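Local coordinates for protein Phthiocerol/phthiodiolone dimycocerosyl transferase (Mycobacterium tuberculosis, PDB 1Q9J) that probably catalyses the last step of dimycocerosate ester synthesis, transferring mycocerosyl groups from the acyl carrier domain of mycocerosic acid synthase onto phthiocerol and related diols, at residues 214-219 and 402-407; 377-382 and 390-395; 218-223 and 385-390. One frame throughout, in Å; residues are numbered along the deposited sequence.

In the fold
All three contacts lie on one edge of the six-stranded mixed sheet, in the half of this two-domain monomer that carries the C-terminus. Strand 387-393 links them: contact 2 pairs it with strand 378-384 as a hairpin, contact 3 lays the start of helix 220-230 against its beginning, and contact 1 sets its other neighbour, edge strand 213-216, against helix 399-412, which follows strand 387-393 in the chain. The centre of contact 1 is about 10 Å from those of contacts 2 and 3, whose centres are about 16 Å apart. Along the chain 214-223 comes first; the hairpin and last helix return to it some 150 residues later. Contact 2 comes closest to the probable active-site His-124.

Contact 1 of 3, residues 214-219 and 402-407; sequences TRLWLS and SLEAIR
Leu-216, Arg-407 and Leu-403 carry this contact, in which a helix packs on the face of a beta sheet: edge strand 213-216 runs alongside helix 399-412, the axes of the short segments coming within 9.0 Å and only 15° from parallel. Leu-216 points at the helix with CG anti to its carbonyl carbon (chi1 -65°). Its branch meets Leu-403, CG lying 3.4 Å from Leu-403 CD2 as the two side chains, coming from opposite sides, pass alongside one another, and its CD1 also rests 3.5 Å from Arg-407 CG. Leucine suits both places, since the branched ends fill the layer between strand and helix; the CD2 methyl of Leu-403 also reaches Thr-214 CG2, at 3.6 Å. Arg-407 serves twice. Its methylene stem extends the apolar layer, while a bend at chi3 (59°) puts NE on the side of residues 217-218. Ile-390 of the adjacent strand lies against Leu-403 and Arg-407 as well. Further out, Glu-404 crosses Leu-216 at about a right angle and brings OE1 near the leucine's methyls. The guanidinium of Arg-407 comes up beside residues 217 and 218, where Leu-218 CD2 sits over the centre of one face and NH1 is 3.3 Å from Trp-217 O.

Contact 2 of 3, residues 377-382 and 390-395; sequences DLYSCA and IEHHGH
His-392 lies against Tyr-379 across two antiparallel strands. CB leaves on the same face as the tyrosine, and CG is anti to the backbone N (chi1 -157°), beside the carbonyl carbon. CG then sits 3.8 Å from Tyr-379 CE2. On one branch, CD2 comes to 3.5 Å from the same CE2; on the other, ND1 donates to Leu-378 O at 3.3 Å. That bond is bent, 139° at the hydrogen, and ND1 approaches from above the carbonyl plane. CE1 lies over the tyrosine ring, toward its rim, 4.0 Å from Tyr-379 CZ. At the tip, NE2 lies 3.5 Å from the same CZ. The two rings thus make an offset face-to-face stack, centroids 4.0 Å apart and planes inclined by 27°. A flat polar ring suits this buried place because it can cover the tyrosine while using its N-H on the backbone. Tyr-379 OH is hydrogen-bonded to Glu-249 and Ser-402, which tie the stack to the helices packed on this face.

The setting is a beta hairpin, strands 378-384 and 387-393, inside the mixed sheet. Tyr-379 and His-392 form a non-hydrogen-bonded pair, flanked by the hydrogen-bonded pairs Leu-378 with His-393 and Ser-380 with Glu-391. Leu-378 O accepts two N-H groups, since His-393 N also donates to it, at 2.8 Å and nearly straight. The Leu-378 side chain is about 9 Å from that of His-124, the probable proton acceptor of the active site. On the other face, His-393 lies beside Leu-378, and its NE2 makes a weak bond to Glu-391 OE2. The carboxylate's OE1 forms a salt bridge with Arg-215 of the edge strand, which would favour a charged glutamate here. Gly-394 follows with a positive phi, which suits glycine.

Contact 3 of 3, residues 218-223 and 385-390; sequences LSKQQT and AGQLII
Leu-388 lies beside Leu-218, the two side chains pointing the same way, with Leu-388 CD2 3.5 Å from Leu-218 CD1. CG of Leu-388, set anti to its backbone N (chi1 168°), lies 3.8 Å from that same Leu-218 CD1. The methyl of Leu-218 also rests on Leu-388 CB, so the two leucines form a small apolar patch well suited to the buried side of the turn between strand and helix.

Next to them, Thr-223 supplies the one hydrogen bond between the segments: Leu-388 N donates to Thr-223 OG1 at 3.1 Å, with an angle of 159° at the hydrogen. The same hydroxyl donates to Ser-219 O, from above the carbonyl plane, so it accepts the N-H of the strand and donates its own hydrogen to the carbonyl of the N-cap residue. Threonine suits this buried spot because its hydroxyl can do both while CG2 lies against the strand, 3.7 Å from Leu-388 N. Ser-219 O also takes the backbone N-H of Thr-223.

The helix start is closed by a capping box. Ser-219, the N-cap, accepts from Gln-222 N through OG at 3.0 Å, and Gln-222 OE1 accepts from Ser-219 N at 3.2 Å; OG donates to OE1 as well. The long glutamine arm can reach back over the turn for this.

At the exposed margin, Lys-220 and Gln-387 run side by side, CG to CG 3.8 Å, their aliphatic parts touching. Gly-386, just before the strand, has a positive phi (67°) that favours glycine.

Helix 220-230 is thus fixed against the beginning of strand 387-393, in the chain after edge strand 213-216, with Leu-218 and Gln-222 touching helix 399-412 and Leu-388 reaching Cys-381 on strand 378-384.

Contact 1 of 3, residues 214-219 and 402-407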
ATOM      1  N   THR A 214      10.912  -3.468   8.764  1.00 59.67           N
ATOM      2  CA  THR A 214      10.906  -4.104  10.080  1.00 63.83           C
ATOM      3  C   THR A 214       9.477  -4.532  10.371  1.00 64.65           C
ATOM      4  O   THR A 214       8.532  -3.856   9.984  1.00 67.35           O
ATOM      5  CB  THR A 214      11.324  -3.146  11.181  1.00 65.27           C
ATOM      6  OG1 THR A 214      12.660  -2.696  10.945  1.00 71.65           O
ATOM      7  CG2 THR A 214      11.256  -3.850  12.522  1.00 65.05           C
ATOM      8  N   ARG A 215       9.316  -5.635  11.081  1.00 62.48           N
ATOM      9  CA  ARG A 215       7.979  -6.097  11.357  1.00 64.63           C
ATOM     10  C   ARG A 215       7.841  -6.783  12.720  1.00 68.58           C
ATOM     11  O   ARG A 215       8.626  -7.677  13.064  1.00 67.55           O
ATOM     12  CB  ARG A 215       7.568  -7.008  10.202  1.00 64.86           C
ATOM     13  CG  ARG A 215       6.262  -7.739  10.340  1.00 64.66           C
ATOM     14  CD  ARG A 215       5.732  -8.013   8.953  1.00 64.84           C
ATOM     15  NE  ARG A 215       5.197  -9.356   8.791  1.00 67.30           N
ATOM     16  CZ  ARG A 215       4.514  -9.758   7.725  1.00 67.26           C
ATOM     17  NH1 ARG A 215       4.275  -8.919   6.722  1.00 63.29           N
ATOM     18  NH2 ARG A 215       4.077 -11.008   7.651  1.00 71.17           N
ATOM     19  N   LEU A 216       6.852  -6.339  13.502  1.00 70.36           N
ATOM     20  CA  LEU A 216       6.580  -6.893  14.835  1.00 72.90           C
ATOM     21  C   LEU A 216       5.158  -7.408  14.892  1.00 73.06           C
ATOM     22  O   LEU A 216       4.254  -6.762  14.379  1.00 76.48           O
ATOM     23  CB  LEU A 216       6.737  -5.820  15.907  1.00 73.01           C
ATOM     24  CG  LEU A 216       8.150  -5.280  16.058  1.00 75.89           C
ATOM     25  CD1 LEU A 216       8.184  -4.192  17.126  1.00 77.84           C
ATOM     26  CD2 LEU A 216       9.069  -6.434  16.424  1.00 77.27           C
ATOM     27  N   TRP A 217       4.961  -8.560  15.523  1.00 72.25           N
ATOM     28  CA  TRP A 217       3.629  -9.137  15.638  1.00 72.20           C
ATOM     29  C   TRP A 217       2.991  -8.950  17.016  1.00 75.16           C
ATOM     30  O   TRP A 217       3.515  -8.251  17.891  1.00 73.78           O
ATOM     31  CB  TRP A 217       3.658 -10.633  15.321  1.00 70.03           C
ATOM     32  CG  TRP A 217       3.843 -10.965  13.888  1.00 68.87           C
ATOM     33  CD1 TRP A 217       4.909 -10.648  13.109  1.00 66.89           C
ATOM     34  CD2 TRP A 217       2.941 -11.709  13.060  1.00 69.29           C
ATOM     35  NE1 TRP A 217       4.731 -11.145  11.845  1.00 69.81           N
ATOM     36  CE2 TRP A 217       3.527 -11.802  11.784  1.00 70.71           C
ATOM     37  CE3 TRP A 217       1.688 -12.304  13.273  1.00 72.23           C
ATOM     38  CZ2 TRP A 217       2.904 -12.477  10.710  1.00 70.63           C
ATOM     39  CZ3 TRP A 217       1.067 -12.976  12.204  1.00 71.20           C
ATOM     40  CH2 TRP A 217       1.678 -13.052  10.943  1.00 69.84           C
ATOM     41  N   LEU A 218       1.837  -9.588  17.178  1.00 79.55           N
ATOM     42  CA  LEU A 218       1.062  -9.562  18.409  1.00 80.97           C
ATOM     43  C   LEU A 218       0.350 -10.887  18.560  1.00 83.14           C
ATOM     44  O   LEU A 218      -0.174 -11.438  17.589  1.00 82.59           O
ATOM     45  CB  LEU A 218       0.037  -8.434  18.376  1.00 83.60           C
ATOM     46  CG  LEU A 218       0.548  -7.124  18.960  1.00 85.22           C
ATOM     47  CD1 LEU A 218      -0.502  -6.035  18.830  1.00 89.03           C
ATOM     48  CD2 LEU A 218       0.892  -7.367  20.416  1.00 90.99           C
ATOM     49  N   SER A 219       0.338 -11.397  19.786  1.00 86.61           N
ATOM     50  CA  SER A 219      -0.307 -12.669  20.079  1.00 89.49           C
ATOM     51  C   SER A 219      -1.797 -12.579  19.822  1.00 90.68           C
ATOM     52  O   SER A 219      -2.406 -11.527  20.028  1.00 90.76           O
ATOM     53  CB  SER A 219      -0.072 -13.057  21.540  1.00 90.92           C
ATOM     54  OG  SER A 219      -0.482 -12.015  22.413  1.00 90.36           O
ATOM     55  N   SER A 402      11.259   2.481  17.310  1.00 93.34           N
ATOM     56  CA  SER A 402       9.911   3.001  17.468  1.00 88.05           C
ATOM     57  C   SER A 402       8.862   1.894  17.422  1.00 82.93           C
ATOM     58  O   SER A 402       7.885   1.927  18.164  1.00 80.32           O
ATOM     59  CB  SER A 402       9.635   4.002  16.355  1.00 90.96           C
ATOM     60  OG  SER A 402      10.025   3.442  15.110  1.00 94.04           O
ATOM     61  N   LEU A 403       9.072   0.919  16.545  1.00 79.43           N
ATOM     62  CA  LEU A 403       8.135  -0.191  16.393  1.00 78.14           C
ATOM     63  C   LEU A 403       7.971  -0.973  17.682  1.00 79.39           C
ATOM     64  O   LEU A 403       6.906  -1.524  17.955  1.00 78.93           O
ATOM     65  CB  LEU A 403       8.605  -1.146  15.297  1.00 73.91           C
ATOM     66  CG  LEU A 403       7.512  -1.665  14.376  1.00 70.42           C
ATOM     67  CD1 LEU A 403       7.147  -0.558  13.407  1.00 71.49           C
ATOM     68  CD2 LEU A 403       7.984  -2.892  13.624  1.00 67.49           C
ATOM     69  N   GLU A 404       9.035  -1.045  18.469  1.00 83.65           N
ATOM     70  CA  GLU A 404       8.966  -1.768  19.730  1.00 86.40           C
ATOM     71  C   GLU A 404       8.294  -0.887  20.782  1.00 85.31           C
ATOM     72  O   GLU A 404       7.493  -1.368  21.581  1.00 83.44           O
ATOM     73  CB  GLU A 404      10.366  -2.179  20.188  1.00 88.50           C
ATOM     74  CG  GLU A 404      10.341  -3.145  21.358  1.00 91.49           C
ATOM     75  CD  GLU A 404       9.506  -4.376  21.066  1.00 94.45           C
ATOM     76  OE1 GLU A 404       9.888  -5.154  20.160  1.00 95.60           O
ATOM     77  OE2 GLU A 404       8.463  -4.563  21.739  1.00 93.27           O
ATOM     78  N   ALA A 405       8.624   0.404  20.771  1.00 86.30           N
ATOM     79  CA  ALA A 405       8.032   1.367  21.701  1.00 87.29           C
ATOM     80  C   ALA A 405       6.524   1.325  21.510  1.00 87.95           C
ATOM     81  O   ALA A 405       5.756   1.303  22.472  1.00 87.43           O
ATOM     82  CB  ALA A 405       8.553   2.769  21.408  1.00 86.23           C
ATOM     83  N   ILE A 406       6.125   1.317  20.244  1.00 89.16           N
ATOM     84  CA  ILE A 406       4.732   1.261  19.843  1.00 89.63           C
ATOM     85  C   ILE A 406       4.184  -0.115  20.201  1.00 91.71           C
ATOM     86  O   ILE A 406       3.027  -0.258  20.599  1.00 92.94           O
ATOM     87  CB  ILE A 406       4.616   1.472  18.323  1.00 89.14           C
ATOM     88  CG1 ILE A 406       5.162   2.856  17.962  1.00 88.18           C
ATOM     89  CG2 ILE A 406       3.177   1.306  17.869  1.00 87.55           C
ATOM     90  CD1 ILE A 406       5.247   3.117  16.485  1.00 85.54           C
ATOM     91  N   ARG A 407       5.040  -1.121  20.065  1.00 94.62           N
ATOM     92  CA  ARG A 407       4.688  -2.510  20.355  1.00 98.33           C
ATOM     93  C   ARG A 407       4.154  -2.674  21.774  1.00 97.48           C
ATOM     94  O   ARG A 407       3.001  -3.054  21.975  1.00 97.64           O
ATOM     95  CB  ARG A 407       5.926  -3.401  20.173  1.00104.47           C
ATOM     96  CG  ARG A 407       5.685  -4.750  19.484  1.00111.84           C
ATOM     97  CD  ARG A 407       4.923  -5.748  20.347  1.00117.46           C
ATOM     98  NE  ARG A 407       3.615  -5.236  20.746  1.00125.45           N
ATOM     99  CZ  ARG A 407       2.635  -4.925  19.901  1.00129.89           C
ATOM    100  NH1 ARG A 407       2.803  -5.076  18.595  1.00132.68           N
ATOM    101  NH2 ARG A 407       1.482  -4.453  20.364  1.00132.33           N
TER

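Contact 2 of 3, residues 377-382 and 390-395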
ATOM      1  N   ASP A 377       9.716   7.162   4.792  1.00 65.38           N
ATOM      2  CA  ASP A 377       9.572   6.847   6.203  1.00 63.15           C
ATOM      3  C   ASP A 377       8.090   6.519   6.370  1.00 60.52           C
ATOM      4  O   ASP A 377       7.258   7.420   6.417  1.00 60.99           O
ATOM      5  CB  ASP A 377       9.945   8.050   7.067  1.00 62.73           C
ATOM      6  CG  ASP A 377      10.577   7.637   8.367  1.00 64.79           C
ATOM      7  OD1 ASP A 377      10.083   6.643   8.961  1.00 61.86           O
ATOM      8  OD2 ASP A 377      11.560   8.300   8.786  1.00 67.44           O
ATOM      9  N   LEU A 378       7.753   5.239   6.462  1.00 55.96           N
ATOM     10  CA  LEU A 378       6.349   4.879   6.575  1.00 53.40           C
ATOM     11  C   LEU A 378       5.997   3.760   7.555  1.00 53.00           C
ATOM     12  O   LEU A 378       6.729   2.784   7.677  1.00 54.71           O
ATOM     13  CB  LEU A 378       5.816   4.524   5.182  1.00 55.29           C
ATOM     14  CG  LEU A 378       4.395   3.943   5.082  1.00 56.41           C
ATOM     15  CD1 LEU A 378       3.415   4.991   4.586  1.00 54.11           C
ATOM     16  CD2 LEU A 378       4.420   2.766   4.149  1.00 50.34           C
ATOM     17  N   TYR A 379       4.868   3.914   8.254  1.00 52.02           N
ATOM     18  CA  TYR A 379       4.386   2.904   9.203  1.00 49.64           C
ATOM     19  C   TYR A 379       3.213   2.179   8.527  1.00 48.95           C
ATOM     20  O   TYR A 379       2.629   2.685   7.572  1.00 45.48           O
ATOM     21  CB  TYR A 379       3.894   3.549  10.508  1.00 51.29           C
ATOM     22  CG  TYR A 379       4.980   4.033  11.449  1.00 52.86           C
ATOM     23  CD1 TYR A 379       5.429   5.353  11.410  1.00 52.14           C
ATOM     24  CD2 TYR A 379       5.557   3.167  12.384  1.00 53.77           C
ATOM     25  CE1 TYR A 379       6.420   5.799  12.275  1.00 53.64           C
ATOM     26  CE2 TYR A 379       6.551   3.600  13.253  1.00 51.98           C
ATOM     27  CZ  TYR A 379       6.978   4.921  13.196  1.00 55.76           C
ATOM     28  OH  TYR A 379       7.953   5.370  14.063  1.00 58.45           O
ATOM     29  N   SER A 380       2.858   1.005   9.027  1.00 46.04           N
ATOM     30  CA  SER A 380       1.773   0.251   8.432  1.00 47.92           C
ATOM     31  C   SER A 380       1.296  -0.841   9.377  1.00 48.37           C
ATOM     32  O   SER A 380       2.058  -1.302  10.214  1.00 53.15           O
ATOM     33  CB  SER A 380       2.259  -0.353   7.115  1.00 47.62           C
ATOM     34  OG  SER A 380       1.820  -1.707   6.961  1.00 55.34           O
ATOM     35  N   CYS A 381       0.043  -1.260   9.258  1.00 47.54           N
ATOM     36  CA  CYS A 381      -0.444  -2.303  10.148  1.00 51.58           C
ATOM     37  C   CYS A 381      -1.457  -3.180   9.446  1.00 49.96           C
ATOM     38  O   CYS A 381      -1.970  -2.808   8.399  1.00 47.93           O
ATOM     39  CB  CYS A 381      -1.065  -1.684  11.408  1.00 52.53           C
ATOM     40  SG  CYS A 381      -2.461  -0.587  11.098  1.00 63.24           S
ATOM     41  N   ALA A 382      -1.730  -4.348  10.018  1.00 51.31           N
ATOM     42  CA  ALA A 382      -2.698  -5.283   9.463  1.00 54.99           C
ATOM     43  C   ALA A 382      -2.915  -6.432  10.444  1.00 58.68           C
ATOM     44  O   ALA A 382      -2.023  -6.790  11.221  1.00 60.99           O
ATOM     45  CB  ALA A 382      -2.223  -5.815   8.119  1.00 50.34           C
ATOM     46  N   ILE A 390       2.567  -4.743  13.141  1.00 65.83           N
ATOM     47  CA  ILE A 390       3.086  -3.396  12.973  1.00 66.14           C
ATOM     48  C   ILE A 390       4.279  -3.485  12.025  1.00 64.20           C
ATOM     49  O   ILE A 390       4.992  -4.491  12.013  1.00 67.12           O
ATOM     50  CB  ILE A 390       3.585  -2.820  14.305  1.00 70.97           C
ATOM     51  CG1 ILE A 390       2.438  -2.715  15.300  1.00 73.39           C
ATOM     52  CG2 ILE A 390       4.182  -1.452  14.086  1.00 71.59           C
ATOM     53  CD1 ILE A 390       2.907  -2.271  16.676  1.00 77.13           C
ATOM     54  N   GLU A 391       4.491  -2.427  11.247  1.00 59.92           N
ATOM     55  CA  GLU A 391       5.597  -2.368  10.302  1.00 54.96           C
ATOM     56  C   GLU A 391       6.148  -0.966  10.113  1.00 53.84           C
ATOM     57  O   GLU A 391       5.428   0.027  10.210  1.00 53.78           O
ATOM     58  CB  GLU A 391       5.175  -2.909   8.939  1.00 49.79           C
ATOM     59  CG  GLU A 391       4.942  -4.393   8.905  1.00 55.19           C
ATOM     60  CD  GLU A 391       4.838  -4.915   7.488  1.00 57.40           C
ATOM     61  OE1 GLU A 391       4.573  -6.120   7.304  1.00 55.27           O
ATOM     62  OE2 GLU A 391       5.016  -4.109   6.553  1.00 61.84           O
ATOM     63  N   HIS A 392       7.440  -0.899   9.835  1.00 52.36           N
ATOM     64  CA  HIS A 392       8.104   0.364   9.600  1.00 49.33           C
ATOM     65  C   HIS A 392       8.941   0.077   8.347  1.00 52.11           C
ATOM     66  O   HIS A 392       9.725  -0.881   8.307  1.00 51.94           O
ATOM     67  CB  HIS A 392       8.978   0.721  10.796  1.00 48.15           C
ATOM     68  CG  HIS A 392       9.267   2.187  10.923  1.00 47.86           C
ATOM     69  ND1 HIS A 392       9.158   3.066   9.866  1.00 54.07           N
ATOM     70  CD2 HIS A 392       9.736   2.908  11.967  1.00 49.16           C
ATOM     71  CE1 HIS A 392       9.556   4.268  10.253  1.00 51.28           C
ATOM     72  NE2 HIS A 392       9.913   4.199  11.521  1.00 50.52           N
ATOM     73  N   HIS A 393       8.714   0.897   7.326  1.00 52.34           N
ATOM     74  CA  HIS A 393       9.358   0.789   6.032  1.00 53.12           C
ATOM     75  C   HIS A 393      10.298   1.943   5.837  1.00 57.14           C
ATOM     76  O   HIS A 393      10.062   3.021   6.373  1.00 58.75           O
ATOM     77  CB  HIS A 393       8.323   0.850   4.918  1.00 51.64           C
ATOM     78  CG  HIS A 393       7.356  -0.285   4.929  1.00 49.68           C
ATOM     79  ND1 HIS A 393       7.482  -1.375   4.095  1.00 48.66           N
ATOM     80  CD2 HIS A 393       6.244  -0.502   5.668  1.00 48.84           C
ATOM     81  CE1 HIS A 393       6.486  -2.213   4.318  1.00 46.27           C
ATOM     82  NE2 HIS A 393       5.720  -1.706   5.269  1.00 48.17           N
ATOM     83  N   GLY A 394      11.356   1.730   5.059  1.00 61.75           N
ATOM     84  CA  GLY A 394      12.290   2.809   4.798  1.00 68.00           C
ATOM     85  C   GLY A 394      13.654   2.702   5.434  1.00 70.73           C
ATOM     86  O   GLY A 394      13.839   2.035   6.452  1.00 68.10           O
ATOM     87  N   HIS A 395      14.610   3.381   4.811  1.00 78.30           N
ATOM     88  CA  HIS A 395      15.994   3.407   5.281  1.00 85.36           C
ATOM     89  C   HIS A 395      16.098   4.310   6.509  1.00 88.67           C
ATOM     90  O   HIS A 395      16.241   5.527   6.387  1.00 88.95           O
ATOM     91  CB  HIS A 395      16.912   3.950   4.182  1.00 86.99           C
ATOM     92  CG  HIS A 395      16.870   3.162   2.908  1.00 91.30           C
ATOM     93  ND1 HIS A 395      17.339   1.869   2.812  1.00 91.40           N
ATOM     94  CD2 HIS A 395      16.426   3.492   1.673  1.00 93.85           C
ATOM     95  CE1 HIS A 395      17.189   1.438   1.571  1.00 91.76           C
ATOM     96  NE2 HIS A 395      16.638   2.404   0.859  1.00 95.15           N
TER

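Contact 3 of 3, residues 218-223 and 385-390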
ATOM      1  N   LEU A 218       1.837  -9.588  17.178  1.00 79.55           N
ATOM      2  CA  LEU A 218       1.062  -9.562  18.409  1.00 80.97           C
ATOM      3  C   LEU A 218       0.350 -10.887  18.560  1.00 83.14           C
ATOM      4  O   LEU A 218      -0.174 -11.438  17.589  1.00 82.59           O
ATOM      5  CB  LEU A 218       0.037  -8.434  18.376  1.00 83.60           C
ATOM      6  CG  LEU A 218       0.548  -7.124  18.960  1.00 85.22           C
ATOM      7  CD1 LEU A 218      -0.502  -6.035  18.830  1.00 89.03           C
ATOM      8  CD2 LEU A 218       0.892  -7.367  20.416  1.00 90.99           C
ATOM      9  N   SER A 219       0.338 -11.397  19.786  1.00 86.61           N
ATOM     10  CA  SER A 219      -0.307 -12.669  20.079  1.00 89.49           C
ATOM     11  C   SER A 219      -1.797 -12.579  19.822  1.00 90.68           C
ATOM     12  O   SER A 219      -2.406 -11.527  20.028  1.00 90.76           O
ATOM     13  CB  SER A 219      -0.072 -13.057  21.540  1.00 90.92           C
ATOM     14  OG  SER A 219      -0.482 -12.015  22.413  1.00 90.36           O
ATOM     15  N   LYS A 220      -2.380 -13.684  19.367  1.00 92.56           N
ATOM     16  CA  LYS A 220      -3.811 -13.740  19.101  1.00 94.15           C
ATOM     17  C   LYS A 220      -4.543 -13.081  20.263  1.00 95.01           C
ATOM     18  O   LYS A 220      -5.579 -12.448  20.078  1.00 96.10           O
ATOM     19  CB  LYS A 220      -4.268 -15.194  18.961  1.00 94.83           C
ATOM     20  CG  LYS A 220      -3.742 -15.896  17.716  1.00 97.57           C
ATOM     21  CD  LYS A 220      -3.670 -17.403  17.924  1.00100.51           C
ATOM     22  CE  LYS A 220      -2.576 -17.763  18.939  1.00101.82           C
ATOM     23  NZ  LYS A 220      -2.470 -19.232  19.200  1.00101.04           N
ATOM     24  N   GLN A 221      -3.992 -13.223  21.465  1.00 95.54           N
ATOM     25  CA  GLN A 221      -4.611 -12.624  22.634  1.00 95.28           C
ATOM     26  C   GLN A 221      -4.386 -11.122  22.701  1.00 92.79           C
ATOM     27  O   GLN A 221      -5.347 -10.362  22.712  1.00 95.32           O
ATOM     28  CB  GLN A 221      -4.102 -13.276  23.920  1.00100.28           C
ATOM     29  CG  GLN A 221      -5.044 -14.327  24.497  1.00105.90           C
ATOM     30  CD  GLN A 221      -6.505 -13.882  24.485  1.00110.46           C
ATOM     31  OE1 GLN A 221      -7.215 -14.078  23.494  1.00112.16           O
ATOM     32  NE2 GLN A 221      -6.951 -13.266  25.579  1.00111.21           N
ATOM     33  N   GLN A 222      -3.130 -10.692  22.748  1.00 89.23           N
ATOM     34  CA  GLN A 222      -2.832  -9.267  22.822  1.00 87.41           C
ATOM     35  C   GLN A 222      -3.621  -8.468  21.793  1.00 86.11           C
ATOM     36  O   GLN A 222      -3.933  -7.296  22.014  1.00 84.33           O
ATOM     37  CB  GLN A 222      -1.347  -9.009  22.602  1.00 88.04           C
ATOM     38  CG  GLN A 222      -0.461  -9.380  23.748  1.00 86.77           C
ATOM     39  CD  GLN A 222       0.986  -9.280  23.351  1.00 89.09           C
ATOM     40  OE1 GLN A 222       1.432  -9.961  22.426  1.00 87.69           O
ATOM     41  NE2 GLN A 222       1.733  -8.426  24.041  1.00 88.82           N
ATOM     42  N   THR A 223      -3.926  -9.088  20.657  1.00 84.89           N
ATOM     43  CA  THR A 223      -4.697  -8.404  19.622  1.00 83.67           C
ATOM     44  C   THR A 223      -6.108  -8.222  20.190  1.00 83.35           C
ATOM     45  O   THR A 223      -6.564  -7.089  20.366  1.00 81.02           O
ATOM     46  CB  THR A 223      -4.748  -9.230  18.297  1.00 80.90           C
ATOM     47  OG1 THR A 223      -3.414  -9.540  17.877  1.00 75.21           O
ATOM     48  CG2 THR A 223      -5.416  -8.432  17.185  1.00 79.92           C
ATOM     49  N   ALA A 385      -4.411 -13.436  10.536  1.00 66.89           N
ATOM     50  CA  ALA A 385      -4.822 -14.552  11.372  1.00 66.73           C
ATOM     51  C   ALA A 385      -5.200 -14.096  12.776  1.00 65.80           C
ATOM     52  O   ALA A 385      -4.855 -14.742  13.770  1.00 63.40           O
ATOM     53  CB  ALA A 385      -3.692 -15.568  11.446  1.00 68.72           C
ATOM     54  N   GLY A 386      -5.912 -12.979  12.854  1.00 65.07           N
ATOM     55  CA  GLY A 386      -6.308 -12.459  14.144  1.00 68.00           C
ATOM     56  C   GLY A 386      -5.134 -11.968  14.972  1.00 68.87           C
ATOM     57  O   GLY A 386      -5.163 -12.006  16.204  1.00 70.25           O
ATOM     58  N   GLN A 387      -4.090 -11.504  14.298  1.00 68.15           N
ATOM     59  CA  GLN A 387      -2.912 -10.994  14.986  1.00 65.56           C
ATOM     60  C   GLN A 387      -2.508  -9.688  14.321  1.00 62.06           C
ATOM     61  O   GLN A 387      -2.316  -9.633  13.107  1.00 63.29           O
ATOM     62  CB  GLN A 387      -1.768 -12.005  14.891  1.00 68.22           C
ATOM     63  CG  GLN A 387      -2.201 -13.438  15.200  1.00 74.82           C
ATOM     64  CD  GLN A 387      -1.067 -14.454  15.046  1.00 76.88           C
ATOM     65  OE1 GLN A 387      -0.029 -14.347  15.710  1.00 71.74           O
ATOM     66  NE2 GLN A 387      -1.268 -15.454  14.178  1.00 77.08           N
ATOM     67  N   LEU A 388      -2.405  -8.638  15.125  1.00 56.48           N
ATOM     68  CA  LEU A 388      -2.022  -7.338  14.619  1.00 53.77           C
ATOM     69  C   LEU A 388      -0.556  -7.359  14.250  1.00 56.53           C
ATOM     70  O   LEU A 388       0.255  -7.951  14.954  1.00 57.53           O
ATOM     71  CB  LEU A 388      -2.244  -6.249  15.665  1.00 50.11           C
ATOM     72  CG  LEU A 388      -1.587  -4.908  15.314  1.00 49.63           C
ATOM     73  CD1 LEU A 388      -2.128  -4.396  13.998  1.00 49.40           C
ATOM     74  CD2 LEU A 388      -1.832  -3.907  16.421  1.00 53.36           C
ATOM     75  N   ILE A 389      -0.224  -6.706  13.144  1.00 58.21           N
ATOM     76  CA  ILE A 389       1.147  -6.645  12.682  1.00 60.69           C
ATOM     77  C   ILE A 389       1.560  -5.204  12.408  1.00 65.04           C
ATOM     78  O   ILE A 389       0.981  -4.530  11.554  1.00 68.16           O
ATOM     79  CB  ILE A 389       1.326  -7.443  11.390  1.00 59.63           C
ATOM     80  CG1 ILE A 389       0.897  -8.882  11.598  1.00 60.88           C
ATOM     81  CG2 ILE A 389       2.773  -7.394  10.949  1.00 57.70           C
ATOM     82  CD1 ILE A 389       0.888  -9.673  10.310  1.00 66.79           C
ATOM     83  N   ILE A 390       2.567  -4.743  13.141  1.00 65.83           N
ATOM     84  CA  ILE A 390       3.086  -3.396  12.973  1.00 66.14           C
ATOM     85  C   ILE A 390       4.279  -3.485  12.025  1.00 64.20           C
ATOM     86  O   ILE A 390       4.992  -4.491  12.013  1.00 67.12           O
ATOM     87  CB  ILE A 390       3.585  -2.820  14.305  1.00 70.97           C
ATOM     88  CG1 ILE A 390       2.438  -2.715  15.300  1.00 73.39           C
ATOM     89  CG2 ILE A 390       4.182  -1.452  14.086  1.00 71.59           C
ATOM     90  CD1 ILE A 390       2.907  -2.271  16.676  1.00 77.13           C
TER